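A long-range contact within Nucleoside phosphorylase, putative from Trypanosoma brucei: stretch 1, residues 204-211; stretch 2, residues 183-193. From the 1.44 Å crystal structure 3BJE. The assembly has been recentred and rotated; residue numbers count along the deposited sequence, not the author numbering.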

# COMPACT_ATOMS: atom_id res chain seq x y z
N ILE A 204 -4.51 17.09 8.73
CA ILE A 204 -3.95 16.41 7.55
C ILE A 204 -4.21 17.24 6.30
O ILE A 204 -5.30 17.75 6.12
CB ILE A 204 -4.61 15.02 7.36
CG1 ILE A 204 -4.47 14.18 8.65
CG2 ILE A 204 -4.03 14.26 6.16
CD1 ILE A 204 -3.02 13.74 8.94
N ASP A 205 -3.23 17.33 5.42
CA ASP A 205 -3.39 18.02 4.12
C ASP A 205 -4.13 17.07 3.16
O ASP A 205 -3.57 16.57 2.19
CB ASP A 205 -2.03 18.46 3.55
CG ASP A 205 -2.16 19.29 2.30
OD1 ASP A 205 -3.27 19.74 1.94
OD2 ASP A 205 -1.12 19.52 1.65
N ILE A 206 -5.41 16.83 3.45
CA ILE A 206 -6.24 15.95 2.62
C ILE A 206 -6.43 16.50 1.21
O ILE A 206 -6.31 17.71 0.98
CB ILE A 206 -7.61 15.67 3.25
CG1 ILE A 206 -8.40 16.97 3.44
CG2 ILE A 206 -7.44 14.99 4.59
CD1 ILE A 206 -9.87 16.77 3.69
N TYR A 207 -6.69 15.61 0.26
CA TYR A 207 -7.07 16.03 -1.06
C TYR A 207 -8.44 15.46 -1.43
O TYR A 207 -9.04 14.73 -0.64
CB TYR A 207 -6.02 15.66 -2.09
CG TYR A 207 -5.76 14.19 -2.31
CD1 TYR A 207 -6.34 13.52 -3.39
CD2 TYR A 207 -4.90 13.48 -1.48
CE1 TYR A 207 -6.10 12.18 -3.61
CE2 TYR A 207 -4.65 12.13 -1.70
CZ TYR A 207 -5.25 11.48 -2.78
OH TYR A 207 -4.97 10.16 -3.06
N THR A 208 -8.95 15.85 -2.60
CA THR A 208 -10.22 15.35 -3.09
C THR A 208 -10.10 14.93 -4.54
O THR A 208 -9.15 15.29 -5.24
CB THR A 208 -11.31 16.44 -2.97
OG1 THR A 208 -10.91 17.59 -3.71
CG2 THR A 208 -11.57 16.85 -1.49
N SER A 209 -11.09 14.17 -4.98
CA SER A 209 -11.27 13.87 -6.41
C SER A 209 -12.74 13.50 -6.67
O SER A 209 -13.62 13.71 -5.83
CB SER A 209 -10.32 12.75 -6.85
OG SER A 209 -10.23 12.65 -8.27
N MET A 210 -12.98 12.97 -7.86
CA MET A 210 -14.33 12.58 -8.24
C MET A 210 -14.22 11.50 -9.31
O MET A 210 -13.36 11.58 -10.19
CB MET A 210 -15.10 13.78 -8.79
CG MET A 210 -16.60 13.54 -8.93
SD MET A 210 -17.50 14.91 -9.72
CE MET A 210 -16.74 14.94 -11.33
N ALA A 211 -15.08 10.50 -9.22
CA ALA A 211 -15.27 9.54 -10.31
C ALA A 211 -15.82 10.27 -11.52
O ALA A 211 -16.57 11.26 -11.38
CB ALA A 211 -16.23 8.43 -9.88
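Stretch 2, residues 183-193: ETSKDQQEIRR

How does stretch 2 lie on stretch 1? It begins as an extended loop, Glu183 to Ser185, and from Lys186 to Arg193 it is a helix that continues later in the chain. Ser185 caps that helix, its OG accepting from Gln188 N at 3.0 Å. Stretch 1 is loop as far as Ile206 and a strand from Tyr207 to Met210. The two axes approach to 8.4 Å with an angle of 141° between their N-to-C directions, so the helix runs obliquely against the direction of the strand. Asp205 and Ile206, ahead of the strand, therefore meet Arg192, late in stretch 2, while Met210 meets Gln188, earlier on the helix.

What holds the loop before the strand? Arg192 does, with a side chain extended through three t rotamers, chi1 to chi3. The CA-to-CB bond of Asp205 points away from the helix, yet its carboxylate comes nearer, and OD1 forms a salt bridge with Arg192 NH2 at 2.8 Å. At Ile206 the backbone takes over: its O accepts from Arg192 NE at 2.9 Å, with a nearly straight angle of 164°, and more weakly from Arg192 NH2 at 3.4 Å. Both acceptors lie at the edge of the guanidinium, near its plane, where its N-H groups point. The aliphatic part of Ile206 adds contact, with CG1 4.1 Å from Arg192 NE.

Where does the strand come closest to the helix? The CA-to-CB bond of Tyr207 points away and the residue makes no contact, but that of Thr208 points toward the helix, and Thr208 CA is 6.2 Å from the CA of Gln188. The methyl of Thr208 meets aliphatic surface: CG2 is 4.1 Å from Ile191 CG2 and 4.2 Å from Arg192 CB. Its hydroxyl faces a more polar setting, with OG1 2.7 Å from the side-chain amide of Gln188 at the atom modelled as OE1. A water also donates to Thr208 OG1 at 3.1 Å and weakly to Gln188 O at 3.2 Å; it lies 2.9 Å from Thr184 OG1, and so links the strand to both the helix and the loop before it.

How does the contact end? The CA-to-CB bond of Ser209 points away, and its closest atom to stretch 2 is CA, beside the amide end of Gln188. The CA-to-CB bond of Met210 points toward the helix again, as the alternation of a strand leads one to expect, and its CB also lies against that amide end. Ala211 is already beyond reach of stretch 2.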

# COMPACT_ATOMS: atom_id res chain seq x y z
N GLU A 183 -6.07 23.21 -8.95
CA GLU A 183 -7.42 23.70 -8.73
C GLU A 183 -8.42 22.56 -8.81
O GLU A 183 -8.23 21.59 -9.54
CB GLU A 183 -7.76 24.79 -9.74
CG GLU A 183 -7.03 26.11 -9.45
CD GLU A 183 -7.34 27.19 -10.46
OE1 GLU A 183 -8.54 27.49 -10.67
OE2 GLU A 183 -6.38 27.74 -11.04
N THR A 184 -9.47 22.67 -8.00
CA THR A 184 -10.51 21.67 -7.96
C THR A 184 -11.84 22.37 -8.17
O THR A 184 -11.93 23.61 -8.13
CB THR A 184 -10.54 20.91 -6.62
OG1 THR A 184 -10.95 21.80 -5.58
CG2 THR A 184 -9.16 20.36 -6.27
N SER A 185 -12.88 21.59 -8.42
CA SER A 185 -14.22 22.12 -8.63
C SER A 185 -14.75 22.78 -7.37
O SER A 185 -14.23 22.55 -6.28
CB SER A 185 -15.17 21.00 -9.01
OG SER A 185 -15.34 20.12 -7.90
N LYS A 186 -15.79 23.59 -7.52
CA LYS A 186 -16.46 24.19 -6.38
C LYS A 186 -16.97 23.12 -5.41
O LYS A 186 -16.81 23.26 -4.18
CB LYS A 186 -17.62 25.08 -6.83
CG LYS A 186 -17.21 26.28 -7.66
CD LYS A 186 -16.29 27.23 -6.90
CE LYS A 186 -16.14 28.56 -7.64
NZ LYS A 186 -15.21 29.50 -6.94
N ASP A 187 -17.54 22.03 -5.93
CA ASP A 187 -18.03 20.96 -5.06
C ASP A 187 -16.88 20.35 -4.24
O ASP A 187 -17.02 20.12 -3.03
CB ASP A 187 -18.72 19.88 -5.88
CG ASP A 187 -20.13 20.26 -6.27
OD1 ASP A 187 -20.66 21.29 -5.79
OD2 ASP A 187 -20.72 19.51 -7.07
N GLN A 188 -15.75 20.08 -4.89
CA GLN A 188 -14.60 19.54 -4.16
C GLN A 188 -14.03 20.52 -3.13
O GLN A 188 -13.57 20.11 -2.05
CB GLN A 188 -13.51 19.10 -5.15
CG GLN A 188 -13.83 17.80 -5.86
CD GLN A 188 -12.71 17.29 -6.74
OE1 GLN A 188 -11.55 17.27 -6.35
NE2 GLN A 188 -13.07 16.87 -7.96
N GLN A 189 -14.04 21.82 -3.45
CA GLN A 189 -13.59 22.82 -2.48
C GLN A 189 -14.47 22.82 -1.23
O GLN A 189 -13.96 22.97 -0.10
CB GLN A 189 -13.60 24.21 -3.10
CG GLN A 189 -12.47 24.45 -4.08
CD GLN A 189 -12.62 25.75 -4.82
OE1 GLN A 189 -12.90 26.79 -4.22
NE2 GLN A 189 -12.46 25.71 -6.14
N GLU A 190 -15.78 22.65 -1.42
CA GLU A 190 -16.72 22.60 -0.31
C GLU A 190 -16.51 21.35 0.55
O GLU A 190 -16.50 21.42 1.78
CB GLU A 190 -18.16 22.66 -0.84
CG GLU A 190 -19.24 22.65 0.23
CD GLU A 190 -19.21 23.87 1.17
OE1 GLU A 190 -18.40 24.82 0.98
OE2 GLU A 190 -20.03 23.85 2.11
N ILE A 191 -16.31 20.20 -0.10
CA ILE A 191 -16.00 18.97 0.63
C ILE A 191 -14.74 19.17 1.49
O ILE A 191 -14.74 18.88 2.67
CB ILE A 191 -15.82 17.75 -0.32
CG1 ILE A 191 -17.17 17.35 -0.93
CG2 ILE A 191 -15.18 16.56 0.41
CD1 ILE A 191 -17.08 16.34 -2.08
N ARG A 192 -13.68 19.69 0.88
CA ARG A 192 -12.44 19.87 1.63
C ARG A 192 -12.65 20.81 2.81
O ARG A 192 -12.15 20.54 3.91
CB ARG A 192 -11.32 20.40 0.75
CG ARG A 192 -9.99 20.25 1.44
CD ARG A 192 -8.84 20.63 0.54
NE ARG A 192 -7.58 20.28 1.19
CZ ARG A 192 -6.96 21.02 2.09
NH1 ARG A 192 -7.45 22.19 2.49
NH2 ARG A 192 -5.82 20.60 2.61
N ARG A 193 -13.38 21.91 2.60
CA ARG A 193 -13.64 22.89 3.66
C ARG A 193 -14.37 22.22 4.82
O ARG A 193 -13.99 22.40 5.98
CB ARG A 193 -14.46 24.09 3.13
CG ARG A 193 -14.77 25.14 4.19
CD ARG A 193 -15.70 26.21 3.67
NE ARG A 193 -17.10 25.78 3.60
CZ ARG A 193 -17.98 25.88 4.60
NH1 ARG A 193 -17.61 26.34 5.80
NH2 ARG A 193 -19.24 25.49 4.42
O HOH W 1 -10.53 20.56 -3.00